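Local coordinates for UBP3-associated protein BRE5 (Saccharomyces cerevisiae, PDB 2QIY) that works with the ubiquitin protease UBP3 in de-ubiquitination, represented here by its NTF2-like domain, at residues Thr44-Gln49 and Asp142-Ile147; Leu105-Gly110 and Cys123-Leu128. All blocks are in the same frame, centred on the assembly; numbering follows the deposited sequence.

Contact 1 of 2, residues Thr44-Gln49 and Asp142-Ile147; sequences THTNYQ and DIIRFI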
ATOM      1  N   THR A  44      -8.096  -3.957   8.531  1.00 20.55           N
ATOM      2  CA  THR A  44      -8.531  -4.809   7.402  1.00 20.95           C
ATOM      3  C   THR A  44      -7.438  -5.839   7.306  1.00 21.06           C
ATOM      4  O   THR A  44      -6.302  -5.517   6.946  1.00 21.76           O
ATOM      5  CB  THR A  44      -8.651  -3.963   6.120  1.00 21.04           C
ATOM      6  OG1 THR A  44      -9.715  -3.038   6.299  1.00 21.23           O
ATOM      7  CG2 THR A  44      -8.967  -4.848   4.902  1.00 21.66           C
ATOM      8  N   HIS A  45      -7.752  -7.087   7.667  1.00 21.71           N
ATOM      9  CA  HIS A  45      -6.703  -8.090   7.873  1.00 20.92           C
ATOM     10  C   HIS A  45      -6.998  -9.408   7.154  1.00 21.07           C
ATOM     11  O   HIS A  45      -8.129  -9.708   6.828  1.00 19.72           O
ATOM     12  CB  HIS A  45      -6.506  -8.338   9.382  1.00 22.23           C
ATOM     13  CG  HIS A  45      -5.150  -8.866   9.746  1.00 23.89           C
ATOM     14  ND1 HIS A  45      -4.026  -8.065   9.757  1.00 23.35           N
ATOM     15  CD2 HIS A  45      -4.742 -10.096  10.132  1.00 23.54           C
ATOM     16  CE1 HIS A  45      -2.976  -8.788  10.115  1.00 23.13           C
ATOM     17  NE2 HIS A  45      -3.383 -10.020  10.372  1.00 22.58           N
ATOM     18  N   THR A  46      -5.953 -10.192   6.952  1.00 20.33           N
ATOM     19  CA  THR A  46      -6.053 -11.561   6.439  1.00 21.28           C
ATOM     20  C   THR A  46      -7.241 -12.316   7.045  1.00 20.63           C
ATOM     21  O   THR A  46      -7.317 -12.438   8.267  1.00 20.74           O
ATOM     22  CB  THR A  46      -4.789 -12.281   6.810  1.00 21.33           C
ATOM     23  OG1 THR A  46      -3.681 -11.454   6.381  1.00 25.12           O
ATOM     24  CG2 THR A  46      -4.736 -13.679   6.117  1.00 23.08           C
ATOM     25  N   ASN A  47      -8.146 -12.812   6.197  1.00 20.30           N
ATOM     26  CA  ASN A  47      -9.324 -13.472   6.725  1.00 21.10           C
ATOM     27  C   ASN A  47      -9.035 -14.937   7.016  1.00 20.74           C
ATOM     28  O   ASN A  47      -9.282 -15.821   6.182  1.00 21.48           O
ATOM     29  CB  ASN A  47     -10.522 -13.361   5.791  1.00 20.50           C
ATOM     30  CG  ASN A  47     -11.784 -13.918   6.431  1.00 22.69           C
ATOM     31  OD1 ASN A  47     -11.778 -14.317   7.606  1.00 22.15           O
ATOM     32  ND2 ASN A  47     -12.868 -13.959   5.662  1.00 23.72           N
ATOM     33  N   TYR A  48      -8.494 -15.167   8.203  1.00 21.61           N
ATOM     34  CA  TYR A  48      -8.142 -16.508   8.612  1.00 22.58           C
ATOM     35  C   TYR A  48      -9.341 -17.463   8.678  1.00 23.51           C
ATOM     36  O   TYR A  48      -9.149 -18.671   8.643  1.00 25.21           O
ATOM     37  CB  TYR A  48      -7.474 -16.462   9.961  1.00 22.63           C
ATOM     38  CG  TYR A  48      -6.118 -15.806   9.991  1.00 22.62           C
ATOM     39  CD1 TYR A  48      -5.917 -14.645  10.706  1.00 22.33           C
ATOM     40  CD2 TYR A  48      -5.020 -16.391   9.351  1.00 24.62           C
ATOM     41  CE1 TYR A  48      -4.656 -14.034  10.779  1.00 21.98           C
ATOM     42  CE2 TYR A  48      -3.761 -15.800   9.408  1.00 24.38           C
ATOM     43  CZ  TYR A  48      -3.585 -14.635  10.126  1.00 23.88           C
ATOM     44  OH  TYR A  48      -2.316 -14.097  10.190  1.00 24.04           O
ATOM     45  N   GLN A  49     -10.551 -16.903   8.779  1.00 24.42           N
ATOM     46  CA  GLN A  49     -11.803 -17.676   8.889  1.00 25.49           C
ATOM     47  C   GLN A  49     -12.329 -18.154   7.536  1.00 26.02           C
ATOM     48  O   GLN A  49     -13.246 -18.993   7.478  1.00 25.66           O
ATOM     49  CB  GLN A  49     -12.865 -16.803   9.582  1.00 25.78           C
ATOM     50  CG  GLN A  49     -12.932 -16.966  11.091  1.00 27.07           C
ATOM     51  CD  GLN A  49     -11.627 -16.662  11.743  1.00 28.52           C
ATOM     52  OE1 GLN A  49     -11.288 -15.491  11.969  1.00 28.87           O
ATOM     53  NE2 GLN A  49     -10.836 -17.712  11.994  1.00 26.31           N
ATOM     54  N   ASP A 142      -4.965   0.087   9.833  1.00 19.81           N
ATOM     55  CA  ASP A 142      -4.098  -1.032   9.484  1.00 20.35           C
ATOM     56  C   ASP A 142      -4.800  -1.800   8.376  1.00 20.33           C
ATOM     57  O   ASP A 142      -5.829  -2.412   8.632  1.00 20.16           O
ATOM     58  CB  ASP A 142      -3.941  -1.900  10.733  1.00 20.53           C
ATOM     59  CG  ASP A 142      -3.076  -3.126  10.507  1.00 22.10           C
ATOM     60  OD1 ASP A 142      -2.718  -3.427   9.351  1.00 22.40           O
ATOM     61  OD2 ASP A 142      -2.751  -3.783  11.529  1.00 23.89           O
ATOM     62  N   ILE A 143      -4.261  -1.725   7.150  1.00 19.78           N
ATOM     63  CA  ILE A 143      -4.877  -2.399   5.983  1.00 20.30           C
ATOM     64  C   ILE A 143      -3.826  -3.255   5.305  1.00 19.69           C
ATOM     65  O   ILE A 143      -2.731  -2.763   4.983  1.00 20.20           O
ATOM     66  CB  ILE A 143      -5.359  -1.416   4.884  1.00 19.88           C
ATOM     67  CG1 ILE A 143      -6.364  -0.382   5.425  1.00 21.92           C
ATOM     68  CG2 ILE A 143      -5.903  -2.232   3.642  1.00 20.40           C
ATOM     69  CD1 ILE A 143      -6.680   0.719   4.380  1.00 21.78           C
ATOM     70  N   ILE A 144      -4.116  -4.547   5.107  1.00 20.21           N
ATOM     71  CA  ILE A 144      -3.261  -5.370   4.250  1.00 20.39           C
ATOM     72  C   ILE A 144      -3.995  -5.737   2.948  1.00 21.53           C
ATOM     73  O   ILE A 144      -5.207  -5.974   2.942  1.00 21.15           O
ATOM     74  CB  ILE A 144      -2.752  -6.636   4.996  1.00 20.28           C
ATOM     75  CG1 ILE A 144      -1.635  -7.344   4.206  1.00 20.84           C
ATOM     76  CG2 ILE A 144      -3.925  -7.598   5.355  1.00 20.94           C
ATOM     77  CD1 ILE A 144      -0.859  -8.372   5.082  1.00 22.49           C
ATOM     78  N   ARG A 145      -3.237  -5.768   1.854  1.00 20.50           N
ATOM     79  CA  ARG A 145      -3.777  -6.195   0.578  1.00 21.54           C
ATOM     80  C   ARG A 145      -2.774  -7.183  -0.025  1.00 21.18           C
ATOM     81  O   ARG A 145      -1.580  -6.872  -0.158  1.00 21.39           O
ATOM     82  CB  ARG A 145      -3.995  -4.988  -0.364  1.00 20.98           C
ATOM     83  CG  ARG A 145      -4.126  -5.375  -1.861  1.00 21.39           C
ATOM     84  CD  ARG A 145      -5.333  -6.255  -2.188  1.00 21.64           C
ATOM     85  NE  ARG A 145      -6.619  -5.632  -1.826  1.00 22.65           N
ATOM     86  CZ  ARG A 145      -7.816  -6.140  -2.146  1.00 23.90           C
ATOM     87  NH1 ARG A 145      -7.912  -7.271  -2.871  1.00 25.46           N
ATOM     88  NH2 ARG A 145      -8.933  -5.500  -1.797  1.00 25.91           N
ATOM     89  N   PHE A 146      -3.245  -8.376  -0.371  1.00 21.35           N
ATOM     90  CA  PHE A 146      -2.405  -9.336  -1.085  1.00 21.79           C
ATOM     91  C   PHE A 146      -2.446  -9.088  -2.581  1.00 23.47           C
ATOM     92  O   PHE A 146      -3.488  -8.757  -3.146  1.00 23.71           O
ATOM     93  CB  PHE A 146      -2.793 -10.776  -0.698  1.00 22.55           C
ATOM     94  CG  PHE A 146      -2.562 -11.041   0.744  1.00 20.56           C
ATOM     95  CD1 PHE A 146      -1.275 -11.371   1.203  1.00 21.68           C
ATOM     96  CD2 PHE A 146      -3.590 -10.904   1.674  1.00 21.99           C
ATOM     97  CE1 PHE A 146      -1.051 -11.573   2.565  1.00 21.42           C
ATOM     98  CE2 PHE A 146      -3.377 -11.101   3.044  1.00 22.92           C
ATOM     99  CZ  PHE A 146      -2.092 -11.446   3.499  1.00 22.31           C
ATOM    100  N   ILE A 147      -1.282  -9.217  -3.198  1.00 24.64           N
ATOM    101  CA  ILE A 147      -1.049  -8.826  -4.579  1.00 27.72           C
ATOM    102  C   ILE A 147      -0.682 -10.095  -5.343  1.00 28.34           C
ATOM    103  O   ILE A 147       0.181 -10.841  -4.917  1.00 27.90           O
ATOM    104  CB  ILE A 147       0.094  -7.751  -4.637  1.00 27.49           C
ATOM    105  CG1 ILE A 147      -0.285  -6.537  -3.744  1.00 30.56           C
ATOM    106  CG2 ILE A 147       0.366  -7.304  -6.081  1.00 30.09           C
ATOM    107  CD1 ILE A 147       0.727  -5.379  -3.730  1.00 30.96           C
TER
HETATM  108  O   HOH W   1      -3.959  -5.630   8.392  1.00 18.53           O
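Thr44 and Ile143 form a parallel beta bridge, and the backbone of Thr44 holds both of its hydrogen bonds. Thr44 N donates to Asp142 O at 2.7 Å, and Ile144 N returns a bond to Thr44 O at 3.0 Å. The axes of 44-46 and 142-147 diverge by 45°, and past His45 it is side chains that span the two segments. Ile144 CG2 lies between the backbone N and the carbonyl carbon of its own residue; from there it reaches Thr46 N at 3.7 Å and also lies over the His45 backbone. Further along, the Thr46 side chain stands roughly perpendicular to that of Phe146: Thr46 OG1 sits in the ring plane at the edge, 3.3 Å from Phe146 CZ. Phe146 holds CG beside its backbone N (chi1 -63°), from where the ring reaches Thr46 with its CE2-CZ edge. Ile144 CG1 packs over one face of the same ring, toward its rim.

On the Asp142 side a water links the two segments. It lies within hydrogen-bonding distance of Asp142 OD1 (2.7 Å), Thr44 O and His45 ND1 (both 2.8 Å). Asp142 OD2 is fixed separately by the hydroxyls of Tyr22 and Tyr37, and the His45 ring meets Phe75 edge-to-face. Across the dimer interface, Gln95 NE2 of the second subunit bonds to Thr44 OG1 and Asp142 O.

The bridge joins strands 41-46 and 137-147 of the NTF2-like domain. The hydrogen bonds that Tyr22 and Tyr37 make to Asp142 OD2, together with the water near OD1, would probably stabilise a negative carboxylate in this buried place.

Contact 2 of 2, residues Leu105-Gly110 and Cys123-Leu128; sequences LIMATG and CQTFIL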
ATOM      1  N   LEU A 105       1.945   8.145   8.404  1.00 20.84           N
ATOM      2  CA  LEU A 105       1.475   7.181   7.397  1.00 21.60           C
ATOM      3  C   LEU A 105       2.638   6.294   7.019  1.00 21.50           C
ATOM      4  O   LEU A 105       3.685   6.802   6.612  1.00 21.49           O
ATOM      5  CB  LEU A 105       1.049   7.951   6.136  1.00 21.86           C
ATOM      6  CG  LEU A 105       0.039   7.439   5.085  1.00 26.48           C
ATOM      7  CD1 LEU A 105       0.264   7.955   3.643  1.00 23.68           C
ATOM      8  CD2 LEU A 105      -0.417   5.968   5.164  1.00 22.91           C
ATOM      9  N   ILE A 106       2.466   4.972   7.156  1.00 21.22           N
ATOM     10  CA  ILE A 106       3.504   4.020   6.812  1.00 22.04           C
ATOM     11  C   ILE A 106       2.982   3.029   5.762  1.00 22.43           C
ATOM     12  O   ILE A 106       1.888   2.498   5.900  1.00 22.63           O
ATOM     13  CB  ILE A 106       4.002   3.225   8.064  1.00 21.80           C
ATOM     14  CG1 ILE A 106       4.475   4.177   9.159  1.00 22.24           C
ATOM     15  CG2 ILE A 106       5.106   2.238   7.674  1.00 22.53           C
ATOM     16  CD1 ILE A 106       4.836   3.467  10.505  1.00 24.04           C
ATOM     17  N   MET A 107       3.761   2.770   4.722  1.00 22.80           N
ATOM     18  CA  MET A 107       3.412   1.644   3.839  1.00 24.47           C
ATOM     19  C   MET A 107       4.558   0.661   3.797  1.00 23.01           C
ATOM     20  O   MET A 107       5.715   1.069   3.618  1.00 22.38           O
ATOM     21  CB  MET A 107       3.198   2.097   2.407  1.00 24.50           C
ATOM     22  CG  MET A 107       2.028   2.933   2.132  1.00 29.77           C
ATOM     23  SD  MET A 107       2.176   3.309   0.366  1.00 34.45           S
ATOM     24  CE  MET A 107       1.709   1.755  -0.325  1.00 26.96           C
ATOM     25  N   ALA A 108       4.246  -0.628   3.936  1.00 22.79           N
ATOM     26  CA  ALA A 108       5.260  -1.671   3.889  1.00 23.31           C
ATOM     27  C   ALA A 108       4.902  -2.640   2.773  1.00 22.46           C
ATOM     28  O   ALA A 108       3.717  -2.844   2.481  1.00 23.62           O
ATOM     29  CB  ALA A 108       5.289  -2.392   5.201  1.00 23.68           C
ATOM     30  N   THR A 109       5.893  -3.231   2.118  1.00 21.78           N
ATOM     31  CA  THR A 109       5.542  -4.300   1.170  1.00 21.15           C
ATOM     32  C   THR A 109       6.517  -5.414   1.394  1.00 21.84           C
ATOM     33  O   THR A 109       7.637  -5.189   1.884  1.00 21.39           O
ATOM     34  CB  THR A 109       5.625  -3.902  -0.342  1.00 21.33           C
ATOM     35  OG1 THR A 109       7.000  -3.862  -0.778  1.00 20.86           O
ATOM     36  CG2 THR A 109       4.962  -2.557  -0.619  1.00 20.88           C
ATOM     37  N   GLY A 110       6.126  -6.613   0.993  1.00 20.67           N
ATOM     38  CA  GLY A 110       7.016  -7.760   1.188  1.00 19.18           C
ATOM     39  C   GLY A 110       6.335  -9.034   0.762  1.00 20.54           C
ATOM     40  O   GLY A 110       5.380  -9.001  -0.026  1.00 20.42           O
ATOM     41  N   CYS A 123       1.043  -5.683   0.436  1.00 21.75           N
ATOM     42  CA  CYS A 123       1.317  -4.331   0.863  1.00 24.46           C
ATOM     43  C   CYS A 123       0.459  -4.062   2.096  1.00 22.86           C
ATOM     44  O   CYS A 123      -0.706  -4.486   2.190  1.00 22.15           O
ATOM     45  CB  CYS A 123       1.001  -3.378  -0.260  1.00 25.46           C
ATOM     46  SG  CYS A 123      -0.588  -3.472  -1.009  1.00 41.99           S
ATOM     47  N   GLN A 124       1.048  -3.422   3.089  1.00 22.05           N
ATOM     48  CA  GLN A 124       0.302  -3.166   4.319  1.00 22.52           C
ATOM     49  C   GLN A 124       0.517  -1.707   4.693  1.00 22.76           C
ATOM     50  O   GLN A 124       1.656  -1.230   4.690  1.00 22.90           O
ATOM     51  CB  GLN A 124       0.739  -4.096   5.471  1.00 22.94           C
ATOM     52  CG  GLN A 124      -0.135  -3.953   6.755  1.00 23.17           C
ATOM     53  CD  GLN A 124      -0.011  -5.126   7.738  1.00 23.84           C
ATOM     54  OE1 GLN A 124      -0.722  -5.179   8.762  1.00 27.25           O
ATOM     55  NE2 GLN A 124       0.868  -6.063   7.439  1.00 23.56           N
ATOM     56  N   THR A 125      -0.572  -1.013   5.034  1.00 21.95           N
ATOM     57  CA  THR A 125      -0.482   0.404   5.351  1.00 22.54           C
ATOM     58  C   THR A 125      -0.990   0.645   6.752  1.00 21.56           C
ATOM     59  O   THR A 125      -1.982   0.045   7.155  1.00 21.29           O
ATOM     60  CB  THR A 125      -1.311   1.216   4.339  1.00 23.30           C
ATOM     61  OG1 THR A 125      -0.641   1.129   3.075  1.00 26.50           O
ATOM     62  CG2 THR A 125      -1.386   2.643   4.732  1.00 24.81           C
ATOM     63  N   PHE A 126      -0.305   1.520   7.477  1.00 19.95           N
ATOM     64  CA  PHE A 126      -0.679   1.904   8.848  1.00 20.47           C
ATOM     65  C   PHE A 126      -0.766   3.407   8.994  1.00 20.90           C
ATOM     66  O   PHE A 126      -0.048   4.156   8.305  1.00 20.45           O
ATOM     67  CB  PHE A 126       0.428   1.490   9.806  1.00 20.90           C
ATOM     68  CG  PHE A 126       0.763   0.031   9.761  1.00 20.80           C
ATOM     69  CD1 PHE A 126       1.714  -0.446   8.844  1.00 22.72           C
ATOM     70  CD2 PHE A 126       0.165  -0.868  10.662  1.00 21.32           C
ATOM     71  CE1 PHE A 126       2.042  -1.802   8.819  1.00 23.79           C
ATOM     72  CE2 PHE A 126       0.521  -2.222  10.649  1.00 21.84           C
ATOM     73  CZ  PHE A 126       1.453  -2.675   9.719  1.00 21.87           C
ATOM     74  N   ILE A 127      -1.615   3.854   9.918  1.00 20.05           N
ATOM     75  CA  ILE A 127      -1.562   5.241  10.394  1.00 20.76           C
ATOM     76  C   ILE A 127      -1.346   5.203  11.905  1.00 20.77           C
ATOM     77  O   ILE A 127      -2.068   4.493  12.619  1.00 20.59           O
ATOM     78  CB  ILE A 127      -2.837   6.059  10.064  1.00 20.49           C
ATOM     79  CG1 ILE A 127      -2.992   6.181   8.555  1.00 23.16           C
ATOM     80  CG2 ILE A 127      -2.736   7.481  10.685  1.00 21.92           C
ATOM     81  CD1 ILE A 127      -1.977   7.041   7.951  1.00 32.28           C
ATOM     82  N   LEU A 128      -0.323   5.920  12.351  1.00 20.49           N
ATOM     83  CA  LEU A 128       0.042   6.042  13.763  1.00 20.59           C
ATOM     84  C   LEU A 128      -0.329   7.433  14.257  1.00 21.32           C
ATOM     85  O   LEU A 128       0.061   8.448  13.665  1.00 21.14           O
ATOM     86  CB  LEU A 128       1.547   5.826  13.965  1.00 21.06           C
ATOM     87  CG  LEU A 128       2.155   4.554  13.369  1.00 23.09           C
ATOM     88  CD1 LEU A 128       3.576   4.427  13.880  1.00 24.27           C
ATOM     89  CD2 LEU A 128       1.329   3.328  13.747  1.00 25.25           C
TER
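Leu105-Gly110 and Cys123-Leu128 run antiparallel at 162°, their axes 4.6 Å apart at closest approach. Ile106 with Phe126 and Ala108 with Gln124 are hydrogen-bonded pairs, each closed by two N-H to O=C bonds; the Ile106 N to Phe126 O bond measures 2.9 Å, with 173° at the hydrogen. The non-hydrogen-bonded pairs between and beside them are Leu105 with Ile127, Met107 with Thr125 and Thr109 with Cys123. In addition, Thr125 CA makes a CA-H...O contact with Ile106 O at 3.2 Å.

Together the strands form the hairpin 103-114/120-130 in the curved sheet of the NTF2-like fold, whose two surfaces have different neighbours. Ile106, Phe126 and Leu128 face helix 11-28. Ile106 CD1 meets Leu128 CD1 at 3.7 Å, and the Phe126 ring packs edge-to-face with Phe18 and Tyr22. The other surface, with Leu105, Met107 and Thr125, is turned to the second subunit.

On that surface Leu105 CD2 touches two methyls, 3.4 Å from Ile127 CD1 and 3.5 Å from Thr125 CG2, both shorter than an ordinary carbon-carbon contact. Ile127 chi2 (-70°) folds CD1 back toward Leu105. Met107 and Thr125 run alongside each other in a common direction, with Thr125 OG1 3.4 Å from Met107 CG; this buried hydroxyl has no hydrogen-bonding partner in the model. Replacing Thr125 by an alanine removes CG2 and OG1 and would probably open a gap beside Leu105 CD2 and Met107 CG, leaving both less firmly packed. Met107 of the second subunit packs on both Thr125 and Cys123, and Thr109 OG1 is hydrogen-bonded to Thr91 OG1 of neighbouring strand 85-97.

From the N terminus, helix 11-28 comes first, followed by strand 41-46, which supplies Thr44-Gln49. Contact 1 stays open until the last strand, 137-147, comes alongside, closing a loop of 92 residues that includes helix 68-77 and most of the sheet. Within that loop strand 103-114 turns back into 120-130, and contact 2 closes the hairpin over only 12 residues, so the two contacts nest without crossing. They meet where strand 137-147 follows 120-130: Ile143 O lies 2.8 Å from Thr125 N, a probable hydrogen bond. Four consecutive strands of the sheet, 41-46, 137-147, 120-130 and 103-114, are thereby joined, and both contacts adjoin the second subunit.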